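Local coordinates for carboxylesterase (Uncultured bacterium, PDB 5GMX), which hydrolyses carboxylic esters as a family VIII carboxylesterase of beta-lactamase-like fold and also shows hydrolytic activity toward oxyimino cephalosporins, at residues H119-C124 / G159-V164; T72-A77 / F339-W344. All coordinates share one frame; numbering follows the deposited sequence.

Contact 1. Residues H119-C124 / G159-V164. With PMS (phenylmethanesulfonic acid), chain C.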
loop_
_atom_site.group_PDB
_atom_site.type_symbol
_atom_site.label_atom_id
_atom_site.label_comp_id
_atom_site.label_asym_id
_atom_site.label_seq_id
_atom_site.Cartn_x
_atom_site.Cartn_y
_atom_site.Cartn_z
ATOM N N HIS A 119 -3.862 -7.985 -10.732
ATOM C CA HIS A 119 -5.200 -7.485 -11.054
ATOM C C HIS A 119 -5.700 -8.058 -12.375
ATOM O O HIS A 119 -6.434 -7.399 -13.101
ATOM C CB HIS A 119 -5.216 -5.950 -11.097
ATOM C CG HIS A 119 -4.686 -5.318 -9.850
ATOM N ND1 HIS A 119 -5.490 -5.011 -8.774
ATOM C CD2 HIS A 119 -3.428 -4.975 -9.491
ATOM C CE1 HIS A 119 -4.753 -4.491 -7.810
ATOM N NE2 HIS A 119 -3.497 -4.456 -8.220
ATOM N N GLN A 120 -5.303 -9.291 -12.674
ATOM C CA GLN A 120 -5.736 -9.956 -13.901
ATOM C C GLN A 120 -6.715 -11.108 -13.672
ATOM O O GLN A 120 -6.982 -11.870 -14.592
ATOM C CB GLN A 120 -4.531 -10.495 -14.655
ATOM C CG GLN A 120 -3.507 -9.457 -15.020
ATOM C CD GLN A 120 -2.446 -10.023 -15.930
ATOM O OE1 GLN A 120 -2.603 -10.021 -17.151
ATOM N NE2 GLN A 120 -1.369 -10.538 -15.344
ATOM N N ALA A 121 -7.218 -11.264 -12.449
ATOM C CA ALA A 121 -8.179 -12.330 -12.169
ATOM C C ALA A 121 -9.595 -11.934 -12.583
ATOM O O ALA A 121 -10.470 -12.784 -12.697
ATOM C CB ALA A 121 -8.152 -12.710 -10.693
ATOM N N GLY A 122 -9.827 -10.638 -12.771
ATOM C CA GLY A 122 -11.113 -10.172 -13.253
ATOM C C GLY A 122 -12.215 -10.081 -12.214
ATOM O O GLY A 122 -13.386 -10.002 -12.562
ATOM N N ILE A 123 -11.866 -10.098 -10.936
ATOM C CA ILE A 123 -12.888 -9.916 -9.906
ATOM C C ILE A 123 -12.658 -8.588 -9.196
ATOM O O ILE A 123 -12.449 -8.526 -7.975
ATOM C CB ILE A 123 -12.911 -11.080 -8.904
ATOM C CG1 ILE A 123 -11.496 -11.475 -8.502
ATOM C CG2 ILE A 123 -13.593 -12.299 -9.520
ATOM C CD1 ILE A 123 -11.470 -12.563 -7.460
ATOM N N CYS A 124 -12.696 -7.528 -9.996
ATOM C CA CYS A 124 -12.248 -6.199 -9.593
ATOM C C CYS A 124 -13.037 -5.623 -8.410
ATOM O O CYS A 124 -12.545 -4.746 -7.690
ATOM C CB CYS A 124 -12.311 -5.262 -10.799
ATOM S SG CYS A 124 -11.691 -6.031 -12.355
ATOM N N GLY A 159 -7.687 -5.080 -14.344
ATOM C CA GLY A 159 -8.682 -4.164 -13.826
ATOM C C GLY A 159 -8.432 -4.031 -12.335
ATOM O O GLY A 159 -8.647 -4.970 -11.578
ATOM N N TYR A 160 -7.981 -2.853 -11.923
ATOM C CA TYR A 160 -7.627 -2.577 -10.530
ATOM C C TYR A 160 -8.654 -3.101 -9.524
ATOM O O TYR A 160 -9.806 -2.680 -9.521
ATOM C CB TYR A 160 -7.449 -1.072 -10.360
ATOM C CG TYR A 160 -6.861 -0.603 -9.047
ATOM C CD1 TYR A 160 -5.683 -1.140 -8.555
ATOM C CD2 TYR A 160 -7.459 0.426 -8.337
ATOM C CE1 TYR A 160 -5.131 -0.683 -7.369
ATOM C CE2 TYR A 160 -6.913 0.896 -7.153
ATOM C CZ TYR A 160 -5.750 0.342 -6.680
ATOM O OH TYR A 160 -5.217 0.813 -5.508
ATOM N N HIS A 161 -8.228 -4.046 -8.693
ATOM C CA HIS A 161 -9.069 -4.588 -7.632
ATOM C C HIS A 161 -9.037 -3.599 -6.463
ATOM O O HIS A 161 -8.396 -3.829 -5.435
ATOM C CB HIS A 161 -8.588 -5.998 -7.239
ATOM C CG HIS A 161 -8.818 -7.024 -8.309
ATOM N ND1 HIS A 161 -8.555 -6.780 -9.640
ATOM C CD2 HIS A 161 -9.295 -8.291 -8.248
ATOM C CE1 HIS A 161 -8.868 -7.849 -10.355
ATOM N NE2 HIS A 161 -9.320 -8.777 -9.536
ATOM N N ALA A 162 -9.736 -2.484 -6.661
ATOM C CA ALA A 162 -9.573 -1.262 -5.869
ATOM C C ALA A 162 -9.700 -1.425 -4.357
ATOM O O ALA A 162 -8.995 -0.757 -3.597
ATOM C CB ALA A 162 -10.570 -0.224 -6.343
ATOM N N VAL A 163 -10.615 -2.278 -3.915
ATOM C CA VAL A 163 -10.833 -2.442 -2.483
ATOM C C VAL A 163 -10.528 -3.870 -2.045
ATOM O O VAL A 163 -9.951 -4.089 -0.980
ATOM C CB VAL A 163 -12.276 -2.066 -2.077
ATOM C CG1 VAL A 163 -12.482 -2.272 -0.575
ATOM C CG2 VAL A 163 -12.586 -0.616 -2.473
ATOM N N VAL A 164 -10.916 -4.840 -2.867
ATOM C CA VAL A 164 -10.857 -6.244 -2.470
ATOM C C VAL A 164 -9.489 -6.903 -2.682
ATOM O O VAL A 164 -9.309 -8.063 -2.315
ATOM C CB VAL A 164 -11.929 -7.077 -3.225
ATOM C CG1 VAL A 164 -13.318 -6.503 -2.983
ATOM C CG2 VAL A 164 -11.629 -7.133 -4.712
HETATM C C PMS C . -8.221 2.691 -2.647
HETATM S S PMS C . -6.682 3.333 -3.270
HETATM C C1 PMS C . -9.428 3.332 -3.309
HETATM C C2 PMS C . -10.023 4.452 -2.742
HETATM C C3 PMS C . -11.129 5.036 -3.345
HETATM C C4 PMS C . -11.647 4.500 -4.515
HETATM C C5 PMS C . -11.056 3.381 -5.082
HETATM C C6 PMS C . -9.952 2.798 -4.478
HETATM O O2S PMS C . -6.731 3.779 -4.714
HETATM O O1S PMS C . -6.314 4.627 -2.583
HETATM O O HOH W 1 -12.779 -3.687 -5.080
#

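Contact 2. Residues T72-A77 / F339-W344. With PMS (phenylmethanesulfonic acid), chain C.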
loop_
_atom_site.group_PDB
_atom_site.type_symbol
_atom_site.label_atom_id
_atom_site.label_comp_id
_atom_site.label_asym_id
_atom_site.label_seq_id
_atom_site.Cartn_x
_atom_site.Cartn_y
_atom_site.Cartn_z
ATOM N N THR A 72 -1.944 2.761 -0.491
ATOM C CA THR A 72 -0.553 2.565 -0.090
ATOM C C THR A 72 -0.443 1.198 0.614
ATOM O O THR A 72 0.548 0.462 0.455
ATOM C CB THR A 72 -0.066 3.721 0.820
ATOM O OG1 THR A 72 -0.159 4.968 0.107
ATOM C CG2 THR A 72 1.374 3.497 1.274
ATOM N N THR A 73 -1.504 0.846 1.339
ATOM C CA THR A 73 -1.621 -0.452 2.008
ATOM C C THR A 73 -1.425 -1.654 1.073
ATOM O O THR A 73 -0.932 -2.698 1.505
ATOM C CB THR A 73 -3.002 -0.594 2.706
ATOM O OG1 THR A 73 -3.332 0.631 3.372
ATOM C CG2 THR A 73 -2.991 -1.724 3.723
ATOM N N LYS A 74 -1.813 -1.521 -0.195
ATOM C CA LYS A 74 -1.701 -2.644 -1.122
ATOM C C LYS A 74 -0.245 -3.084 -1.230
ATOM O O LYS A 74 0.034 -4.286 -1.273
ATOM C CB LYS A 74 -2.275 -2.292 -2.504
ATOM C CG LYS A 74 -3.800 -2.158 -2.513
ATOM C CD LYS A 74 -4.350 -2.163 -3.936
ATOM C CE LYS A 74 -5.856 -2.005 -3.926
ATOM N NZ LYS A 74 -6.224 -0.657 -3.443
ATOM N N GLY A 75 0.681 -2.122 -1.221
ATOM C CA GLY A 75 2.092 -2.482 -1.269
ATOM C C GLY A 75 2.474 -3.346 -0.073
ATOM O O GLY A 75 3.180 -4.361 -0.186
HETATM N N MSE A 76 1.970 -2.962 1.092
HETATM C CA MSE A 76 2.247 -3.725 2.303
HETATM C C MSE A 76 1.719 -5.142 2.160
HETATM O O MSE A 76 2.427 -6.115 2.492
HETATM C CB MSE A 76 1.635 -3.041 3.519
HETATM C CG MSE A 76 2.087 -1.594 3.661
HETATM SE SE MSE A 76 4.045 -1.409 3.790
HETATM C CE MSE A 76 4.118 0.524 3.946
ATOM N N ALA A 77 0.516 -5.273 1.598
ATOM C CA ALA A 77 -0.070 -6.606 1.477
ATOM C C ALA A 77 0.790 -7.418 0.529
ATOM O O ALA A 77 1.064 -8.601 0.777
ATOM C CB ALA A 77 -1.524 -6.544 0.985
ATOM N N PHE A 339 9.744 0.576 -7.728
ATOM C CA PHE A 339 8.411 -0.018 -7.525
ATOM C C PHE A 339 7.811 0.469 -6.218
ATOM O O PHE A 339 8.535 0.776 -5.270
ATOM C CB PHE A 339 8.485 -1.552 -7.533
ATOM C CG PHE A 339 9.317 -2.119 -6.420
ATOM C CD1 PHE A 339 10.692 -2.265 -6.566
ATOM C CD2 PHE A 339 8.727 -2.499 -5.219
ATOM C CE1 PHE A 339 11.459 -2.780 -5.534
ATOM C CE2 PHE A 339 9.491 -3.019 -4.185
ATOM C CZ PHE A 339 10.861 -3.157 -4.342
ATOM N N GLY A 340 6.494 0.524 -6.148
ATOM C CA GLY A 340 5.850 0.927 -4.920
ATOM C C GLY A 340 4.350 0.927 -5.059
ATOM O O GLY A 340 3.799 0.195 -5.869
ATOM N N HIS A 341 3.692 1.731 -4.237
ATOM C CA HIS A 341 2.259 1.909 -4.356
ATOM C C HIS A 341 1.845 3.239 -3.758
ATOM O O HIS A 341 2.435 3.714 -2.789
ATOM C CB HIS A 341 1.492 0.769 -3.680
ATOM C CG HIS A 341 0.312 0.302 -4.474
ATOM N ND1 HIS A 341 -0.831 1.054 -4.617
ATOM C CD2 HIS A 341 0.110 -0.832 -5.185
ATOM C CE1 HIS A 341 -1.693 0.402 -5.378
ATOM N NE2 HIS A 341 -1.147 -0.748 -5.734
ATOM N N SER A 342 0.834 3.839 -4.368
ATOM C CA SER A 342 0.326 5.120 -3.924
ATOM C C SER A 342 -1.092 4.969 -3.410
ATOM O O SER A 342 -1.758 3.969 -3.676
ATOM C CB SER A 342 0.374 6.130 -5.067
ATOM O OG SER A 342 1.673 6.184 -5.621
ATOM N N GLY A 343 -1.563 5.982 -2.698
ATOM C CA GLY A 343 -2.895 5.937 -2.144
ATOM C C GLY A 343 -3.719 7.148 -2.511
ATOM O O GLY A 343 -3.196 8.233 -2.766
ATOM N N TRP A 344 -5.025 6.945 -2.541
ATOM C CA TRP A 344 -5.975 8.015 -2.785
ATOM C C TRP A 344 -5.721 9.199 -1.860
ATOM O O TRP A 344 -5.683 9.037 -0.641
ATOM C CB TRP A 344 -7.391 7.479 -2.596
ATOM C CG TRP A 344 -8.479 8.403 -2.971
ATOM C CD1 TRP A 344 -8.450 9.372 -3.930
ATOM C CD2 TRP A 344 -9.786 8.442 -2.393
ATOM N NE1 TRP A 344 -9.659 10.027 -3.972
ATOM C CE2 TRP A 344 -10.497 9.471 -3.040
ATOM C CE3 TRP A 344 -10.420 7.713 -1.379
ATOM C CZ2 TRP A 344 -11.815 9.783 -2.713
ATOM C CZ3 TRP A 344 -11.727 8.025 -1.054
ATOM C CH2 TRP A 344 -12.411 9.051 -1.720
HETATM C C PMS C . -8.221 2.691 -2.647
HETATM S S PMS C . -6.682 3.333 -3.270
HETATM C C1 PMS C . -9.428 3.332 -3.309
HETATM C C2 PMS C . -10.023 4.452 -2.742
HETATM C C3 PMS C . -11.129 5.036 -3.345
HETATM C C4 PMS C . -11.647 4.500 -4.515
HETATM C C5 PMS C . -11.056 3.381 -5.082
HETATM C C6 PMS C . -9.952 2.798 -4.478
HETATM O O2S PMS C . -6.731 3.779 -4.714
HETATM O O1S PMS C . -6.314 4.627 -2.583
HETATM O O HOH W 2 2.941 1.015 -0.789
#

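Contact 1. Residues H119-C124 / G159-V164
His119 meets Tyr160 and His161 where two buried loops of this beta-lactamase-like fold pack together beside the active site. Tyr160, on the second loop, lines the phenylmethanesulfonic acid pocket and probably corresponds to the tyrosine of the class C beta-lactamase YxN motif; its hydroxyl reaches out to Lys74. Histidine suits position 119 because it is flat yet can accept a hydrogen bond: His119 ND1 takes the backbone N-H of His161 at 2.9 Å. That bond is nearly straight, although the donor lies tilted 26° from the ring plane. The His119 ring runs alongside Tyr160, pointing the same way, and Tyr160 CD1 lies over one of its faces, 3.6 Å from His119 CE1. Trp320 and Phe165 also meet this ring. Gly159 N donates to His119 O at 2.9 Å, and bare Gly159 lets Cys124 SG lie close by.

His161 centres an inverse gamma turn, and its ring reaches across to 119-124 while ND1 turns back to its own segment. With CG beside the backbone N (chi1 -69°), His161 ND1 can donate to Gly159 O at 2.7 Å in a bent bond. The ring sits in the bend of 119-124, with Ile123 CG1 3.6 Å from His161 NE2. A water ties Cys124 O to Val163 N. Over the middle of the imidazole, Cys124 CA makes a CH-pi contact, 3.6 Å from the ring centroid of His161.

Contact 2. Residues T72-A77 / F339-W344
Lys74 and His341 pack where the start of helix 72-86 lies against strand 339-342, next to the edge of the antiparallel sheet in a beta-lactamase-like fold. Ser71 and Lys74 fit the SxxK motif, and His341-Ser342-Gly343 probably stands in the place of the K(T/S)G motif. The axes approach to 6.3 Å, and the tight part lies here. Lys74 CB sits over the centre of the imidazole, 3.8 Å from the His341 ring centroid in a CH-pi contact. Gly75, with no side chain, lets its N come within 3.9 Å of His341 CB. His341 ND1 donates to Ser342 O in the ring plane (3.2 Å), which fixes the turn of the ring with one face toward Lys74, whose long aliphatic part suits this role. Gly343 has no side chain, and a CB there would run into Thr72 OG1, which is hydrogen-bonded to Ser347.

Elsewhere the join is looser: the segments share no direct hydrogen bond, and a water bonded to Thr72 O makes only a weak, 3.4 Å link to His341 O. On the more exposed side, Trp344 turns its indole away from the helix, CE3 lying 3.4 Å from C3 of the phenylmethanesulfonic acid. The ligand's O1S accepts the Trp344 N-H at 2.7 Å. Such a backbone donor to a sulfonate oxygen is consistent with an oxyanion-hole role, stabilising the negative charge that builds up during ester cleavage.

Both segments of contact 1 fall between the two segments of contact 2 in the sequence: helix 72-86 comes first, then loops 119-124 and 159-164, and finally strand 339-342 of the antiparallel sheet. Their centres lie about 14 Å apart, contact 2 near the middle of the molecule and contact 1 in the largely helical part. They meet at the pocket, where Lys74 NZ reaches Tyr160 OH at 2.7 Å and Ala162 O at 2.8 Å, both probable hydrogen bonds, and where both flank phenylmethanesulfonic acid. The lysine thus ties loop 159-164 to the helix, and the site is built between sheet and helical region, as in related serine beta-lactamases.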